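Local coordinates for protein nicotinamide riboside transporter PnuC (Neisseria mucosa ATCC 25996, PDB 4QTN) that probably carries nicotinamide riboside, a vitamin B3 form, across the bacterial inner membrane as a homotrimeric permease, at residues Trp15-Phe18 with Glu19-Leu23. Numbering follows the deposited sequence.
Sequences WTHF and EAVWL. With BOG (octyl beta-D-glucopyranoside), chain J.
A capping box formed by T16 and E19 starts the transmembrane helix 17-34, a worked example of how a helix closes off its own first turn. T16, the N-cap residue, accepts the backbone N-H of E19 on OG1 (E19 N to T16 OG1 2.9 Å). The reciprocal bond runs from T16 N to E19 OE2 at 2.7 Å, and the donor meets that oxygen from above the carboxylate plane. Two first torsions make the exchange possible: T16 holds OG1 between its backbone N and carbonyl carbon (chi1 65°), while E19 swings CG back beside its own N (chi1 -69°) and then runs extended, crossing the threonine side chain at about a right angle. From here regular helical bonding takes over, A20 N to T16 O, then V21 N to H17 O.

Aromatic groups flank the cap. The W15 indole turns its edge to CB of E19 (W15 CE3 to E19 CB 3.8 Å). The octyl chain of the bound glucoside passes over one face of the indole, its C2' approaching W15 CD1 at 3.7 Å; the backbone N of W15 donates to O2 of the detergent sugar. One turn apart, F18 and W22 meet obliquely, planes 56° apart, with W22 CD1 over the phenyl face.

The E19 carboxylate is held twice more, by a salt bridge to K59 and a hydrogen bond to Y223, which probably favours its charged form. W15 and L23 pack on helix 41-59, whereas H17, V21 and W22 face the second subunit: H17 NE2 is hydrogen-bonded to O of L126 of the second subunit, and the W22 ring meets that of Y225 of the same subunit, joining this helix start to the trimer interface.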
loop_
_atom_site.group_PDB
_atom_site.type_symbol
_atom_site.label_atom_id
_atom_site.label_comp_id
_atom_site.label_asym_id
_atom_site.label_seq_id
_atom_site.Cartn_x
_atom_site.Cartn_y
_atom_site.Cartn_z
ATOM N N TRP C 15 -23.043 -9.770 -7.527
ATOM C CA TRP C 15 -21.885 -9.518 -6.642
ATOM C C TRP C 15 -21.448 -10.794 -5.978
ATOM O O TRP C 15 -22.292 -11.574 -5.497
ATOM C CB TRP C 15 -22.208 -8.501 -5.544
ATOM C CG TRP C 15 -22.731 -7.220 -6.017
ATOM C CD1 TRP C 15 -24.038 -6.876 -6.144
ATOM C CD2 TRP C 15 -21.975 -6.074 -6.388
ATOM N NE1 TRP C 15 -24.149 -5.586 -6.589
ATOM C CE2 TRP C 15 -22.895 -5.067 -6.747
ATOM C CE3 TRP C 15 -20.613 -5.803 -6.475
ATOM C CZ2 TRP C 15 -22.496 -3.807 -7.185
ATOM C CZ3 TRP C 15 -20.215 -4.552 -6.908
ATOM C CH2 TRP C 15 -21.161 -3.565 -7.258
ATOM N N THR C 16 -20.129 -11.008 -5.939
ATOM C CA THR C 16 -19.532 -11.956 -5.005
ATOM C C THR C 16 -19.717 -11.468 -3.572
ATOM O O THR C 16 -19.986 -10.264 -3.331
ATOM C CB THR C 16 -18.031 -12.139 -5.239
ATOM O OG1 THR C 16 -17.352 -10.914 -4.955
ATOM C CG2 THR C 16 -17.762 -12.537 -6.645
ATOM N N HIS C 17 -19.571 -12.404 -2.626
ATOM C CA HIS C 17 -19.611 -12.098 -1.193
ATOM C C HIS C 17 -18.544 -11.063 -0.848
ATOM O O HIS C 17 -18.830 -10.034 -0.208
ATOM C CB HIS C 17 -19.388 -13.374 -0.382
ATOM C CG HIS C 17 -19.407 -13.160 1.093
ATOM N ND1 HIS C 17 -18.370 -12.557 1.768
ATOM C CD2 HIS C 17 -20.336 -13.471 2.029
ATOM C CE1 HIS C 17 -18.659 -12.501 3.057
ATOM N NE2 HIS C 17 -19.847 -13.047 3.241
ATOM N N PHE C 18 -17.322 -11.326 -1.315
ATOM C CA PHE C 18 -16.195 -10.459 -1.076
ATOM C C PHE C 18 -16.436 -9.020 -1.613
ATOM O O PHE C 18 -16.289 -8.042 -0.873
ATOM C CB PHE C 18 -14.970 -11.086 -1.678
ATOM C CG PHE C 18 -13.739 -10.257 -1.563
ATOM C CD1 PHE C 18 -12.988 -10.270 -0.413
ATOM C CD2 PHE C 18 -13.294 -9.523 -2.629
ATOM C CE1 PHE C 18 -11.820 -9.542 -0.317
ATOM C CE2 PHE C 18 -12.126 -8.781 -2.546
ATOM C CZ PHE C 18 -11.393 -8.787 -1.383
ATOM N N GLU C 19 -16.862 -8.897 -2.870
ATOM C CA GLU C 19 -17.202 -7.577 -3.405
ATOM C C GLU C 19 -18.237 -6.890 -2.516
ATOM O O GLU C 19 -18.158 -5.689 -2.263
ATOM C CB GLU C 19 -17.741 -7.678 -4.820
ATOM C CG GLU C 19 -16.731 -8.090 -5.864
ATOM C CD GLU C 19 -17.373 -8.858 -7.012
ATOM O OE1 GLU C 19 -16.653 -9.250 -7.959
ATOM O OE2 GLU C 19 -18.601 -9.083 -6.969
ATOM N N ALA C 20 -19.201 -7.658 -2.029
ATOM C CA ALA C 20 -20.268 -7.079 -1.215
ATOM C C ALA C 20 -19.729 -6.532 0.105
ATOM O O ALA C 20 -19.990 -5.380 0.450
ATOM C CB ALA C 20 -21.387 -8.090 -0.976
ATOM N N VAL C 21 -18.943 -7.358 0.808
ATOM C CA VAL C 21 -18.341 -6.991 2.091
ATOM C C VAL C 21 -17.592 -5.661 2.036
ATOM O O VAL C 21 -17.777 -4.792 2.902
ATOM C CB VAL C 21 -17.371 -8.082 2.561
ATOM C CG1 VAL C 21 -16.595 -7.635 3.790
ATOM C CG2 VAL C 21 -18.129 -9.352 2.851
ATOM N N TRP C 22 -16.733 -5.509 1.029
ATOM C CA TRP C 22 -15.881 -4.334 0.932
ATOM C C TRP C 22 -16.634 -3.089 0.525
ATOM O O TRP C 22 -16.384 -2.015 1.049
ATOM C CB TRP C 22 -14.711 -4.590 0.005
ATOM C CG TRP C 22 -13.659 -5.356 0.667
ATOM C CD1 TRP C 22 -13.544 -6.721 0.728
ATOM C CD2 TRP C 22 -12.599 -4.832 1.444
ATOM N NE1 TRP C 22 -12.463 -7.070 1.484
ATOM C CE2 TRP C 22 -11.855 -5.928 1.930
ATOM C CE3 TRP C 22 -12.203 -3.540 1.788
ATOM C CZ2 TRP C 22 -10.732 -5.770 2.726
ATOM C CZ3 TRP C 22 -11.085 -3.382 2.583
ATOM C CH2 TRP C 22 -10.357 -4.492 3.039
ATOM N N LEU C 23 -17.574 -3.230 -0.395
ATOM C CA LEU C 23 -18.412 -2.100 -0.771
ATOM C C LEU C 23 -19.230 -1.591 0.423
ATOM O O LEU C 23 -19.267 -0.386 0.689
ATOM C CB LEU C 23 -19.339 -2.472 -1.915
ATOM C CG LEU C 23 -20.227 -1.325 -2.374
ATOM C CD1 LEU C 23 -19.388 -0.210 -2.989
ATOM C CD2 LEU C 23 -21.262 -1.847 -3.353
HETATM C C1 BOG J . -26.312 -10.466 -3.323
HETATM O O1 BOG J . -25.515 -9.525 -2.694
HETATM C C2 BOG J . -25.651 -10.905 -4.622
HETATM O O2 BOG J . -25.504 -9.773 -5.560
HETATM C C3 BOG J . -26.455 -11.962 -5.292
HETATM O O3 BOG J . -25.781 -12.325 -6.539
HETATM C C4 BOG J . -26.640 -13.174 -4.436
HETATM O O4 BOG J . -27.605 -14.051 -5.047
HETATM C C5 BOG J . -27.065 -12.875 -2.979
HETATM O O5 BOG J . -26.511 -11.616 -2.380
HETATM C C6 BOG J . -26.609 -14.017 -2.143
HETATM O O6 BOG J . -27.427 -14.145 -0.984
HETATM C "C1'" BOG J . -25.971 -8.153 -2.820
HETATM C "C2'" BOG J . -24.744 -7.216 -2.575
HETATM C "C3'" BOG J . -25.177 -5.771 -2.591
HETATM C "C4'" BOG J . -23.959 -4.893 -2.165
HETATM C "C5'" BOG J . -24.328 -3.379 -2.228
HETATM C "C6'" BOG J . -24.658 -2.977 -3.688
HETATM C "C7'" BOG J . -25.961 -2.141 -3.738
HETATM C "C8'" BOG J . -25.639 -0.606 -3.778
#